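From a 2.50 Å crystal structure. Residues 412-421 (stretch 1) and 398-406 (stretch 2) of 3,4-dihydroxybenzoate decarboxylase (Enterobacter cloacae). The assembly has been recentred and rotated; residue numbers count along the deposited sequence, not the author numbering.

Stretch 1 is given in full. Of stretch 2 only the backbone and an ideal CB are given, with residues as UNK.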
ATOM      1  N   ASP A 412     -17.646 -23.998  -1.816  1.00 40.10           N
ATOM      2  CA  ASP A 412     -16.401 -24.439  -1.203  1.00 39.83           C
ATOM      3  C   ASP A 412     -15.254 -23.484  -1.513  1.00 39.02           C
ATOM      4  O   ASP A 412     -14.317 -23.363  -0.717  1.00 38.81           O
ATOM      5  CB  ASP A 412     -16.071 -25.854  -1.673  1.00 40.07           C
ATOM      6  CG  ASP A 412     -15.522 -26.720  -0.562  1.00 40.41           C
ATOM      7  OD1 ASP A 412     -15.725 -26.374   0.618  1.00 45.45           O
ATOM      8  OD2 ASP A 412     -14.895 -27.755  -0.869  1.00 40.51           O
ATOM      9  N   ILE A 413     -15.308 -22.801  -2.657  1.00 38.63           N
ATOM     10  CA  ILE A 413     -14.285 -21.817  -2.988  1.00 37.93           C
ATOM     11  C   ILE A 413     -14.396 -20.605  -2.072  1.00 37.80           C
ATOM     12  O   ILE A 413     -13.390 -20.103  -1.556  1.00 37.43           O
ATOM     13  CB  ILE A 413     -14.391 -21.420  -4.471  1.00 37.69           C
ATOM     14  CG1 ILE A 413     -14.149 -22.637  -5.365  1.00 37.89           C
ATOM     15  CG2 ILE A 413     -13.415 -20.307  -4.803  1.00 37.05           C
ATOM     16  CD1 ILE A 413     -14.292 -22.345  -6.839  1.00 37.81           C
ATOM     17  N   LEU A 414     -15.618 -20.115  -1.848  1.00 38.19           N
ATOM     18  CA  LEU A 414     -15.803 -18.995  -0.933  1.00 38.21           C
ATOM     19  C   LEU A 414     -15.470 -19.384   0.502  1.00 38.53           C
ATOM     20  O   LEU A 414     -15.094 -18.522   1.302  1.00 38.44           O
ATOM     21  CB  LEU A 414     -17.232 -18.463  -1.031  1.00 38.71           C
ATOM     22  CG  LEU A 414     -17.613 -17.828  -2.368  1.00 38.49           C
ATOM     23  CD1 LEU A 414     -19.085 -17.486  -2.414  1.00 39.15           C
ATOM     24  CD2 LEU A 414     -16.782 -16.585  -2.624  1.00 37.85           C
ATOM     25  N   TRP A 415     -15.594 -20.668   0.842  1.00 38.98           N
ATOM     26  CA  TRP A 415     -15.202 -21.120   2.173  1.00 39.36           C
ATOM     27  C   TRP A 415     -13.701 -20.970   2.383  1.00 38.82           C
ATOM     28  O   TRP A 415     -13.254 -20.466   3.419  1.00 38.92           O
ATOM     29  CB  TRP A 415     -15.630 -22.570   2.388  1.00 39.99           C
ATOM     30  CG  TRP A 415     -15.097 -23.154   3.660  1.00 40.42           C
ATOM     31  CD1 TRP A 415     -15.622 -23.008   4.910  1.00 41.13           C
ATOM     32  CD2 TRP A 415     -13.932 -23.974   3.809  1.00 40.29           C
ATOM     33  NE1 TRP A 415     -14.859 -23.685   5.826  1.00 41.44           N
ATOM     34  CE2 TRP A 415     -13.814 -24.285   5.176  1.00 40.92           C
ATOM     35  CE3 TRP A 415     -12.978 -24.472   2.921  1.00 39.79           C
ATOM     36  CZ2 TRP A 415     -12.783 -25.075   5.673  1.00 41.05           C
ATOM     37  CZ3 TRP A 415     -11.954 -25.253   3.419  1.00 39.92           C
ATOM     38  CH2 TRP A 415     -11.864 -25.546   4.781  1.00 40.54           C
ATOM     39  N   ALA A 416     -12.901 -21.423   1.413  1.00 38.35           N
ATOM     40  CA  ALA A 416     -11.457 -21.241   1.506  1.00 37.90           C
ATOM     41  C   ALA A 416     -11.088 -19.766   1.555  1.00 37.43           C
ATOM     42  O   ALA A 416     -10.117 -19.389   2.221  1.00 37.30           O
ATOM     43  CB  ALA A 416     -10.765 -21.922   0.328  1.00 37.59           C
HETATM   44  N   MSE A 417     -11.858 -18.923   0.874  1.00 37.26           N
HETATM   45  CA  MSE A 417     -11.645 -17.483   0.861  1.00 36.89           C
HETATM   46  C   MSE A 417     -12.105 -16.817   2.148  1.00 37.31           C
HETATM   47  O   MSE A 417     -11.851 -15.636   2.366  1.00 37.11           O
HETATM   48  CB  MSE A 417     -12.370 -16.852  -0.326  1.00 36.68           C
HETATM   49  CG  MSE A 417     -11.755 -17.197  -1.658  1.00 39.25           C
HETATM   50 SE   MSE A 417     -11.680 -15.684  -2.864  1.00 83.59          SE
HETATM   51  CE  MSE A 417     -13.440 -15.838  -3.661  1.00 41.84           C
ATOM     52  N   THR A 418     -12.788 -17.580   2.998  1.00 37.98           N
ATOM     53  CA  THR A 418     -13.297 -17.074   4.265  1.00 38.57           C
ATOM     54  C   THR A 418     -12.443 -17.498   5.454  1.00 38.86           C
ATOM     55  O   THR A 418     -12.119 -16.669   6.308  1.00 39.02           O
ATOM     56  CB  THR A 418     -14.747 -17.537   4.465  1.00 39.31           C
ATOM     57  OG1 THR A 418     -15.608 -16.813   3.580  1.00 39.19           O
ATOM     58  CG2 THR A 418     -15.197 -17.304   5.887  1.00 40.13           C
ATOM     59  N   THR A 419     -12.053 -18.769   5.521  1.00 39.01           N
ATOM     60  CA  THR A 419     -11.348 -19.300   6.679  1.00 39.46           C
ATOM     61  C   THR A 419      -9.873 -19.566   6.427  1.00 38.98           C
ATOM     62  O   THR A 419      -9.170 -19.974   7.354  1.00 39.36           O
ATOM     63  CB  THR A 419     -12.010 -20.597   7.158  1.00 40.22           C
ATOM     64  OG1 THR A 419     -11.732 -21.647   6.223  1.00 39.94           O
ATOM     65  CG2 THR A 419     -13.512 -20.415   7.281  1.00 40.78           C
ATOM     66  N   ARG A 420      -9.387 -19.363   5.207  1.00 38.25           N
ATOM     67  CA  ARG A 420      -8.006 -19.664   4.854  1.00 37.88           C
ATOM     68  C   ARG A 420      -7.381 -18.493   4.119  1.00 45.83           C
ATOM     69  O   ARG A 420      -6.642 -18.662   3.144  1.00 36.77           O
ATOM     70  CB  ARG A 420      -7.924 -20.941   4.024  1.00 37.87           C
ATOM     71  CG  ARG A 420      -8.233 -22.191   4.820  1.00 38.60           C
ATOM     72  CD  ARG A 420      -8.266 -23.428   3.951  1.00 38.66           C
ATOM     73  NE  ARG A 420      -8.324 -24.636   4.765  1.00 39.40           N
ATOM     74  CZ  ARG A 420      -8.330 -25.869   4.276  1.00 39.65           C
ATOM     75  NH1 ARG A 420      -8.282 -26.064   2.968  1.00 39.25           N
ATOM     76  NH2 ARG A 420      -8.384 -26.905   5.099  1.00 40.39           N
HETATM   77  N   MSE A 421      -7.650 -17.285   4.595  1.00 38.52           N
HETATM   78  CA  MSE A 421      -7.260 -16.091   3.872  1.00 36.59           C
HETATM   79  C   MSE A 421      -7.341 -14.849   4.749  1.00 36.74           C
HETATM   80  O   MSE A 421      -8.318 -14.644   5.464  1.00 37.22           O
HETATM   81  CB  MSE A 421      -8.156 -15.920   2.649  1.00 36.29           C
HETATM   82  CG  MSE A 421      -7.459 -15.400   1.421  1.00 48.34           C
HETATM   83 SE   MSE A 421      -8.678 -14.373   0.322  1.00 79.53          SE
HETATM   84  CE  MSE A 421      -9.076 -12.970   1.608  1.00 44.66           C
ATOM     85  N   UNK A 398      -6.740 -15.385 -10.158  1.00 35.91           N
ATOM     86  CA  UNK A 398      -6.384 -16.746  -9.785  1.00 35.62           C
ATOM     87  C   UNK A 398      -6.752 -16.946  -8.323  1.00 35.41           C
ATOM     88  O   UNK A 398      -6.525 -16.063  -7.492  1.00 37.47           O
ATOM     89  CB  UNK A 398      -4.898 -17.022 -10.025  1.00 35.62           C
ATOM     90  N   UNK A 399      -7.323 -18.104  -8.010  1.00 35.28           N
ATOM     91  CA  UNK A 399      -7.557 -18.514  -6.635  1.00 35.33           C
ATOM     92  C   UNK A 399      -6.819 -19.822  -6.406  1.00 35.59           C
ATOM     93  O   UNK A 399      -6.984 -20.776  -7.173  1.00 35.91           O
ATOM     94  CB  UNK A 399      -9.051 -18.659  -6.339  1.00 35.33           C
ATOM     95  N   UNK A 400      -5.994 -19.856  -5.364  1.00 35.53           N
ATOM     96  CA  UNK A 400      -5.235 -21.037  -4.980  1.00 39.77           C
ATOM     97  C   UNK A 400      -5.896 -21.697  -3.778  1.00 36.13           C
ATOM     98  O   UNK A 400      -6.150 -21.036  -2.770  1.00 43.87           O
ATOM     99  CB  UNK A 400      -3.782 -20.675  -4.668  1.00 39.77           C
ATOM    100  N   UNK A 401      -6.169 -22.997  -3.882  1.00 36.57           N
ATOM    101  CA  UNK A 401      -6.750 -23.769  -2.792  1.00 36.97           C
ATOM    102  C   UNK A 401      -5.990 -25.084  -2.664  1.00 37.41           C
ATOM    103  O   UNK A 401      -5.252 -25.489  -3.560  1.00 37.47           O
ATOM    104  CB  UNK A 401      -8.242 -24.018  -3.025  1.00 36.97           C
ATOM    105  N   UNK A 402      -6.192 -25.754  -1.531  1.00 39.08           N
ATOM    106  CA  UNK A 402      -5.527 -27.015  -1.242  1.00 39.60           C
ATOM    107  C   UNK A 402      -6.332 -28.193  -1.789  1.00 40.13           C
ATOM    108  O   UNK A 402      -7.417 -28.037  -2.353  1.00 40.11           O
ATOM    109  CB  UNK A 402      -5.314 -27.171   0.265  1.00 39.60           C
ATOM    110  N   UNK A 403      -5.791 -29.399  -1.611  1.00 39.38           N
ATOM    111  CA  UNK A 403      -6.389 -30.590  -2.198  1.00 39.90           C
ATOM    112  C   UNK A 403      -7.674 -31.022  -1.503  1.00 40.29           C
ATOM    113  O   UNK A 403      -8.390 -31.867  -2.046  1.00 40.71           O
ATOM    114  CB  UNK A 403      -5.381 -31.741  -2.165  1.00 39.90           C
ATOM    115  N   UNK A 404      -7.990 -30.471  -0.331  1.00 40.25           N
ATOM    116  CA  UNK A 404      -9.228 -30.800   0.362  1.00 40.72           C
ATOM    117  C   UNK A 404     -10.336 -29.789   0.087  1.00 40.37           C
ATOM    118  O   UNK A 404     -11.286 -29.689   0.868  1.00 40.71           O
ATOM    119  CB  UNK A 404      -8.973 -30.889   1.868  1.00 40.72           C
ATOM    120  N   UNK A 405     -10.241 -29.048  -1.009  1.00 39.79           N
ATOM    121  CA  UNK A 405     -11.246 -28.071  -1.403  1.00 39.50           C
ATOM    122  C   UNK A 405     -11.755 -28.453  -2.782  1.00 39.57           C
ATOM    123  O   UNK A 405     -10.962 -28.627  -3.712  1.00 39.38           O
ATOM    124  CB  UNK A 405     -10.681 -26.649  -1.395  1.00 39.50           C
ATOM    125  N   UNK A 406     -13.072 -28.581  -2.912  1.00 40.94           N
ATOM    126  CA  UNK A 406     -13.708 -28.945  -4.177  1.00 41.70           C
ATOM    127  C   UNK A 406     -13.715 -27.722  -5.083  1.00 41.16           C
ATOM    128  O   UNK A 406     -14.533 -26.816  -4.919  1.00 43.73           O
ATOM    129  CB  UNK A 406     -15.128 -29.471  -3.956  1.00 41.70           C
TER

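Stretch 2 enters as a strand that crosses helix 412-419 at 79°. Positions 399 and 401 touch the helix, 398 and 400 do not, and the turn and the residue after it carry the rest of the contact.

Position 398 has extended backbone angles and nothing of stretch 1 near its CB. The helix sets no rule here and many residues would suit; it is Ile398.

At 399 the CA-to-CB bond points toward the helix, and the ideal CB lies 4.9 Å from Ile413 CG2 and 5.3 Å from Met417 SE. These apolar neighbours suit Leu, Ile or Met, and extended angles favour a beta-branched chain. It is Ile399, in the m, t rotamer. Ile399 CD1 lies 4.0 Å from Ile413 CG2 and 3.7 Å from Met417 CE, a methyl reaching two helix residues one turn apart.

At 400, extended again, nothing of stretch 1 lies near CB, so any strand-friendly residue would do; it is Leu400.

At 401 CB points sideways, 4.7 Å from Ala416 CB. The small alanine allows close approach, so a compact apolar residue such as Val, Ile or Ala is reasonable. Val401 places CG1 3.9 Å from Ala416 CB.

Position 402 opens a type I turn ending at 405. Its CB points toward stretch 1, 4.2 Å from Arg420 NH1, so an acid or a small polar residue would fit. Asp402 forms a long salt bridge, OD2 to Arg420 NH1 at 3.8 Å; because the oxygen lies well out of the guanidinium plane, only the charges meet. Water 1 also bridges the two, donating to Asp402 OD2 and accepting from Arg420 NH1.

Position 403 points away with turn angles, which suits many polar residues; it is Glu403.

At 404 CB points sideways, 5.0 Å from Arg420 NH1, and phi/psi of -96/22 suit Asp, Asn or Gly. Charge favours the acid. Arg420 NH1 donates to Asp404 OD1 at 2.9 Å and Arg420 NH2 to Asp404 OD2 at 3.0 Å, both nearly straight, a two-pronged salt bridge.

Position 405 has its CB among Asp412 OD2, Arg420 NH1 and Ala416 CB, at 4.4 to 5.0 Å. A short branched apolar side chain would fill this space. Val405 sends CG2 to the Trp415 ring edge, 3.9 Å from CZ3, and to 3.6 Å from Arg420 NH1.

At 406 the backbone matters most: its N donates to Asp412 OD2 at 2.9 Å, which any residue but proline could do. The CB of 406, sideways and 3.5 Å from Asp412 OD2, gives no reason for an acid, yet Asp406 is found. Its carboxylate turns off, the nearer oxygen, Asp406 OD2, lying 5.4 Å from Asp412 OD2, so the two acids do not meet.

Stretch 2 398-406: IILVDEDVD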
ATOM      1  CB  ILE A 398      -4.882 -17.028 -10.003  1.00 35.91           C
ATOM      2  CG1 ILE A 398      -4.503 -16.833 -11.471  1.00 35.96           C
ATOM      3  CG2 ILE A 398      -4.523 -18.425  -9.534  1.00 36.15           C
ATOM      4  CD1 ILE A 398      -5.204 -17.775 -12.405  1.00 43.72           C
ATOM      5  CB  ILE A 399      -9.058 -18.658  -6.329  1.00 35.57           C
ATOM      6  CG1 ILE A 399      -9.748 -17.301  -6.465  1.00 35.38           C
ATOM      7  CG2 ILE A 399      -9.260 -19.209  -4.935  1.00 35.76           C
ATOM      8  CD1 ILE A 399     -11.236 -17.342  -6.275  1.00 35.72           C
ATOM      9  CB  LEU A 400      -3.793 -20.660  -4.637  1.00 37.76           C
ATOM     10  CG  LEU A 400      -2.982 -19.881  -5.673  1.00 37.34           C
ATOM     11  CD1 LEU A 400      -1.802 -19.199  -5.011  1.00 35.36           C
ATOM     12  CD2 LEU A 400      -2.503 -20.812  -6.768  1.00 35.86           C
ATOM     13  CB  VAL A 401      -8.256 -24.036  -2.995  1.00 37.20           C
ATOM     14  CG1 VAL A 401      -9.028 -22.737  -3.056  1.00 36.87           C
ATOM     15  CG2 VAL A 401      -8.477 -24.840  -4.257  1.00 37.42           C
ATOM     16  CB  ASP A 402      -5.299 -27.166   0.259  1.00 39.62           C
ATOM     17  CG  ASP A 402      -4.370 -26.111   0.814  1.00 42.39           C
ATOM     18  OD1 ASP A 402      -3.173 -26.127   0.458  1.00 39.29           O
ATOM     19  OD2 ASP A 402      -4.836 -25.271   1.611  1.00 39.92           O
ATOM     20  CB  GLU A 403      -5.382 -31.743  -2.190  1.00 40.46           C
ATOM     21  CG  GLU A 403      -5.027 -32.280  -0.808  1.00 40.93           C
ATOM     22  CD  GLU A 403      -3.974 -31.448  -0.098  1.00 43.00           C
ATOM     23  OE1 GLU A 403      -3.862 -30.242  -0.393  1.00 43.96           O
ATOM     24  OE2 GLU A 403      -3.249 -32.005   0.755  1.00 48.20           O
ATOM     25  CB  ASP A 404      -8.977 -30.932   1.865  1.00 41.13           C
ATOM     26  CG  ASP A 404      -8.525 -29.635   2.503  1.00 43.26           C
ATOM     27  OD1 ASP A 404      -8.094 -28.722   1.769  1.00 39.96           O
ATOM     28  OD2 ASP A 404      -8.594 -29.538   3.745  1.00 41.02           O
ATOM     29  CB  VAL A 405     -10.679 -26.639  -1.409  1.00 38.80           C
ATOM     30  CG1 VAL A 405     -11.684 -25.671  -1.999  1.00 38.56           C
ATOM     31  CG2 VAL A 405     -10.296 -26.218  -0.009  1.00 38.84           C
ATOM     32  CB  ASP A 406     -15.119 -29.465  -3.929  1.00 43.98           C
ATOM     33  CG  ASP A 406     -15.781 -29.992  -5.191  1.00 45.37           C
ATOM     34  OD1 ASP A 406     -15.060 -30.352  -6.141  1.00 44.91           O
ATOM     35  OD2 ASP A 406     -17.027 -30.054  -5.230  1.00 51.02           O
TER
HETATM   36  O   HOH W   1      -7.029 -24.335   0.882  1.00 42.67           O
HETATM   37  O   HOH W   2     -13.903 -30.343   0.121  1.00 48.42           O
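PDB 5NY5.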